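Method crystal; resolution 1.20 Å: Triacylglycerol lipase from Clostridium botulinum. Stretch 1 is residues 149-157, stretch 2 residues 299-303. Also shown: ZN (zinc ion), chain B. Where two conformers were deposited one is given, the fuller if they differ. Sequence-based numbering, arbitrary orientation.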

ATOM      1  N   ALA A 149      -3.906 -24.842  -2.826  1.00  8.46           N
ATOM      2  CA  ALA A 149      -2.538 -25.091  -3.242  1.00  8.28           C
ATOM      3  C   ALA A 149      -1.592 -24.167  -2.493  1.00  7.93           C
ATOM      4  O   ALA A 149      -0.576 -24.595  -1.958  1.00  9.07           O
ATOM      5  CB  ALA A 149      -2.393 -24.946  -4.737  1.00  9.10           C
ATOM      6  N   HIS A 150      -1.925 -22.893  -2.468  1.00  8.16           N
ATOM      7  CA  HIS A 150      -1.121 -21.908  -1.766  1.00  7.57           C
ATOM      8  C   HIS A 150      -1.018 -22.234  -0.290  1.00  8.19           C
ATOM      9  O   HIS A 150       0.078 -22.224   0.288  1.00  8.88           O
ATOM     10  CB  HIS A 150      -1.758 -20.531  -1.943  1.00  7.18           C
ATOM     11  CG  HIS A 150      -1.101 -19.462  -1.137  1.00  6.47           C
ATOM     12  ND1 HIS A 150      -0.150 -18.604  -1.652  1.00  7.37           N
ATOM     13  CD2 HIS A 150      -1.268 -19.099   0.156  1.00  6.54           C
ATOM     14  CE1 HIS A 150       0.236 -17.765  -0.708  1.00  6.90           C
ATOM     15  NE2 HIS A 150      -0.416 -18.053   0.406  1.00  7.62           N
ATOM     16  N   ALA A 151      -2.149 -22.544   0.332  1.00  8.15           N
ATOM     17  CA  ALA A 151      -2.146 -22.797   1.767  1.00  8.50           C
ATOM     18  C   ALA A 151      -1.312 -24.040   2.096  1.00  8.85           C
ATOM     19  O   ALA A 151      -0.621 -24.096   3.116  1.00  9.72           O
ATOM     20  CB  ALA A 151      -3.567 -22.942   2.276  1.00  9.26           C
ATOM     21  N   LYS A 152      -1.360 -25.038   1.224  1.00  9.22           N
ATOM     22  CA  LYS A 152      -0.561 -26.227   1.429  1.00 10.95           C
ATOM     23  C   LYS A 152       0.924 -25.911   1.268  1.00 10.67           C
ATOM     24  O   LYS A 152       1.751 -26.355   2.068  1.00 12.26           O
ATOM     25  CB  LYS A 152      -0.962 -27.340   0.463  1.00 13.63           C
ATOM     26  CG  LYS A 152      -0.166 -28.617   0.680  1.00 18.57           C
ATOM     27  CD  LYS A 152      -0.662 -29.733  -0.216  1.00 22.74           C
ATOM     28  CE  LYS A 152       0.156 -31.011  -0.041  1.00 26.54           C
ATOM     29  NZ  LYS A 152      -0.385 -32.123  -0.886  1.00 28.98           N
ATOM     30  N   LYS A 153       1.274 -25.172   0.224  1.00 10.42           N
ATOM     31  CA  LYS A 153       2.659 -24.829  -0.034  1.00 10.87           C
ATOM     32  C   LYS A 153       3.295 -24.043   1.108  1.00 10.57           C
ATOM     33  O   LYS A 153       4.429 -24.319   1.509  1.00 11.79           O
ATOM     34  CB  LYS A 153       2.744 -24.020  -1.329  1.00 12.33           C
ATOM     35  CG  LYS A 153       4.153 -23.563  -1.689  1.00 15.20           C
ATOM     36  CD  LYS A 153       4.161 -22.817  -3.011  1.00 18.28           C
ATOM     37  CE  LYS A 153       5.552 -22.349  -3.374  1.00 22.33           C
ATOM     38  NZ  LYS A 153       6.415 -23.518  -3.708  1.00 25.87           N
ATOM     39  N   PHE A 154       2.560 -23.062   1.625  1.00  8.91           N
ATOM     40  CA  PHE A 154       3.096 -22.169   2.643  1.00  9.60           C
ATOM     41  C   PHE A 154       2.756 -22.600   4.074  1.00 10.14           C
ATOM     42  O   PHE A 154       3.183 -21.968   5.035  1.00 11.32           O
ATOM     43  CB  PHE A 154       2.692 -20.728   2.331  1.00  9.89           C
ATOM     44  CG  PHE A 154       3.382 -20.188   1.111  1.00 10.26           C
ATOM     45  CD1 PHE A 154       4.748 -20.004   1.091  1.00 10.64           C
ATOM     46  CD2 PHE A 154       2.668 -19.888  -0.034  1.00 10.67           C
ATOM     47  CE1 PHE A 154       5.383 -19.518  -0.037  1.00 11.03           C
ATOM     48  CE2 PHE A 154       3.305 -19.401  -1.168  1.00 11.40           C
ATOM     49  CZ  PHE A 154       4.666 -19.217  -1.167  1.00 11.72           C
ATOM     50  N   LYS A 155       2.020 -23.701   4.205  1.00  9.69           N
ATOM     51  CA  LYS A 155       1.704 -24.301   5.499  1.00 10.91           C
ATOM     52  C   LYS A 155       0.922 -23.367   6.404  1.00 10.46           C
ATOM     53  O   LYS A 155       1.274 -23.129   7.550  1.00 11.27           O
ATOM     54  CB  LYS A 155       2.981 -24.782   6.185  1.00 14.44           C
ATOM     55  CG  LYS A 155       3.832 -25.688   5.302  1.00 18.16           C
ATOM     56  CD  LYS A 155       5.162 -26.027   5.947  1.00 22.31           C
ATOM     57  CE  LYS A 155       6.018 -26.903   5.029  1.00 26.62           C
ATOM     58  NZ  LYS A 155       6.319 -26.264   3.705  1.00 29.54           N
ATOM     59  N   HIS A 156      -0.166 -22.838   5.862  1.00  8.97           N
ATOM     60  CA  HIS A 156      -1.118 -22.062   6.645  1.00  8.76           C
ATOM     61  C   HIS A 156      -2.549 -22.438   6.288  1.00  8.13           C
ATOM     62  O   HIS A 156      -2.787 -23.267   5.422  1.00  9.00           O
ATOM     63  CB  HIS A 156      -0.818 -20.542   6.612  1.00  7.82           C
ATOM     64  CG  HIS A 156      -1.153 -19.797   5.339  1.00  8.13           C
ATOM     65  ND1 HIS A 156      -2.431 -19.645   4.845  1.00  8.10           N
ATOM     66  CD2 HIS A 156      -0.358 -19.037   4.541  1.00  7.16           C
ATOM     67  CE1 HIS A 156      -2.398 -18.864   3.777  1.00  6.86           C
ATOM     68  NE2 HIS A 156      -1.155 -18.465   3.580  1.00  7.38           N
ATOM     69  N   ASN A 157      -3.513 -21.853   6.981  1.00  7.58           N
ATOM     70  CA  ASN A 157      -4.899 -22.230   6.787  1.00  7.98           C
ATOM     71  C   ASN A 157      -5.380 -21.786   5.419  1.00  7.27           C
ATOM     72  O   ASN A 157      -5.013 -20.709   4.942  1.00  7.93           O
ATOM     73  CB  ASN A 157      -5.795 -21.545   7.819  1.00  8.16           C
ATOM     74  CG  ASN A 157      -5.646 -22.111   9.196  1.00  9.99           C
ATOM     75  OD1 ASN A 157      -5.253 -23.259   9.364  1.00 11.85           O
ATOM     76  ND2 ASN A 157      -5.975 -21.307  10.197  1.00 10.69           N
TER
HETATM   77 ZN    ZN B1455      -0.374 -17.086   2.251  1.00  8.88          ZN
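Stretch 2 (299-303) STKDI

Stretch 2, residues 299-303, has no regular helix or strand across the contact. It reaches stretch 1 from far away in the sequence, since the touching residues are at least 146 positions apart. No direct hydrogen bond joins the two stretches. A zinc ion and the ring of Phe154 hold them together, and a bridging water adds a third link. The nearest CA atoms across the stretches are Phe154 CA and Asp302 CA, 6.7 Å apart. Because stretch 2 is irregular here, no crossing angle applies. From Thr300 to Asp302 the chain runs past the Phe154 ring toward the zinc. The buried surface is modest, 237 Å² with both sides summed.

Stretch 1 opens in a helix that begins earlier in the chain. Ala149 makes no contact with stretch 2, but its O accepts a hydrogen bond from Lys153 N at 2.9 Å, one turn on.

His150 is the first residue to meet stretch 2. Its CA-to-CB bond points sideways, yet with chi1 in the t well the ring brings NE2 to the zinc, 2.1 Å from ZN. Asp302 OD2 binds the same ion, at 2.0 Å from ZN. His150 NE2 and Asp302 OD2 are therefore 3.2 Å apart as fellow ligands, not as hydrogen-bond partners.

Ala151 points away from stretch 2, and Lys152 is out of its reach. Both are part of the helix. Lys153 is exposed, with its first three chi angles near 180°; its CE stays 5.0 Å from Lys301 CE.

Phe154 is the main apolar contact. Its CA-to-CB bond points toward stretch 2, with chi1 at -69°. Asp302 CB lies over one face of the ring, 3.8 Å from the Phe154 ring centroid and 22° off the normal, in a CH-pi contact. The closest atoms of this pair are Phe154 CD1 and Asp302 CB, at 3.5 Å. Lys301 and Thr300 approach the ring obliquely: Phe154 CE1 is 3.7 Å from Lys301 CG, and Phe154 CD1 is 3.9 Å from Thr300 OG1. Water 1 bridges the stretches near the same place. It donates to Phe154 O at 2.7 Å and is hydrogen-bonded to Thr300 OG1, also at 2.7 Å. Thr300 OG1 in turn accepts a hydrogen bond from Asp302 N at 2.9 Å, which ties the bend of stretch 2 together beside the ring.

Lys155 leaves helical geometry, with a positive phi of 61°. It does not touch stretch 2. His156 N still bonds back to Ala151 O, at 3.1 Å.

His156 points toward stretch 2 with chi1 at 74°. Its NE2 is 2.1 Å from ZN. Asp302 OD2 lies at the edge of the ring, 3.0 Å from His156 NE2, again because both bind the metal. The other ring nitrogen is held from behind: His156 ND1 donates to Asn157 O at 2.8 Å. A fourth ligand comes from elsewhere in the structure. Asn157 itself is out of reach, as are Ser299 and Ile303 at the two ends of stretch 2.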

ATOM      1  N   SER A 299      11.168 -17.419   8.312  1.00  8.79           N
ATOM      2  CA  SER A 299      10.921 -18.828   7.972  1.00  9.41           C
ATOM      3  C   SER A 299       9.941 -19.050   6.831  1.00  8.75           C
ATOM      4  O   SER A 299       9.615 -20.187   6.503  1.00  9.73           O
ATOM      5  CB  SER A 299      10.413 -19.586   9.194  1.00 10.92           C
ATOM      6  OG  SER A 299      11.399 -19.574  10.221  1.00 11.79           O
ATOM      7  N   THR A 300       9.467 -17.963   6.224  1.00  8.26           N
ATOM      8  CA  THR A 300       8.602 -18.059   5.049  1.00  7.80           C
ATOM      9  C   THR A 300       8.790 -16.866   4.120  1.00  7.95           C
ATOM     10  O   THR A 300       9.123 -15.763   4.572  1.00  9.44           O
ATOM     11  CB  THR A 300       7.102 -18.150   5.442  1.00  9.58           C
ATOM     12  OG1 THR A 300       6.309 -18.370   4.272  1.00  8.72           O
ATOM     13  CG2 THR A 300       6.595 -16.876   6.142  1.00  9.71           C
ATOM     14  N   LYS A 301       8.597 -17.069   2.825  0.50  7.85           N
ATOM     15  CA  LYS A 301       8.509 -15.920   1.930  0.50  7.48           C
ATOM     16  C   LYS A 301       7.074 -15.400   1.824  0.50  6.74           C
ATOM     17  O   LYS A 301       6.847 -14.374   1.186  0.50  6.48           O
ATOM     18  CB  LYS A 301       9.093 -16.232   0.557  0.50  7.52           C
ATOM     19  CG  LYS A 301       8.335 -17.234  -0.262  0.50  9.74           C
ATOM     20  CD  LYS A 301       8.996 -17.344  -1.629  0.50 11.10           C
ATOM     21  CE  LYS A 301       8.239 -18.252  -2.598  0.50 12.54           C
ATOM     22  NZ  LYS A 301       8.987 -18.366  -3.895  0.50 13.46           N
ATOM     23  N   ASP A 302       6.113 -16.092   2.442  1.00  6.74           N
ATOM     24  CA  ASP A 302       4.710 -15.653   2.378  1.00  7.09           C
ATOM     25  C   ASP A 302       4.349 -14.649   3.472  1.00  6.32           C
ATOM     26  O   ASP A 302       3.448 -14.896   4.281  1.00  8.11           O
ATOM     27  CB  ASP A 302       3.813 -16.894   2.457  1.00  7.03           C
ATOM     28  CG  ASP A 302       2.347 -16.605   2.179  1.00  6.68           C
ATOM     29  OD1 ASP A 302       2.038 -15.786   1.277  1.00  6.73           O
ATOM     30  OD2 ASP A 302       1.499 -17.239   2.847  1.00  7.82           O
ATOM     31  N   ILE A 303       5.057 -13.523   3.502  1.00  6.53           N
ATOM     32  CA  ILE A 303       4.891 -12.517   4.554  1.00  7.33           C
ATOM     33  C   ILE A 303       5.280 -11.141   3.982  1.00  7.45           C
ATOM     34  O   ILE A 303       6.011 -11.075   3.003  1.00  8.11           O
ATOM     35  CB  ILE A 303       5.722 -12.944   5.804  1.00  9.52           C
ATOM     36  CG1 ILE A 303       5.267 -12.206   7.063  1.00 12.45           C
ATOM     37  CG2 ILE A 303       7.207 -12.816   5.524  1.00  9.97           C
ATOM     38  CD1 ILE A 303       3.873 -12.596   7.543  1.00 13.24           C
TER
HETATM   39  O   HOH W   1       5.649 -20.964   4.711  1.00 13.51           O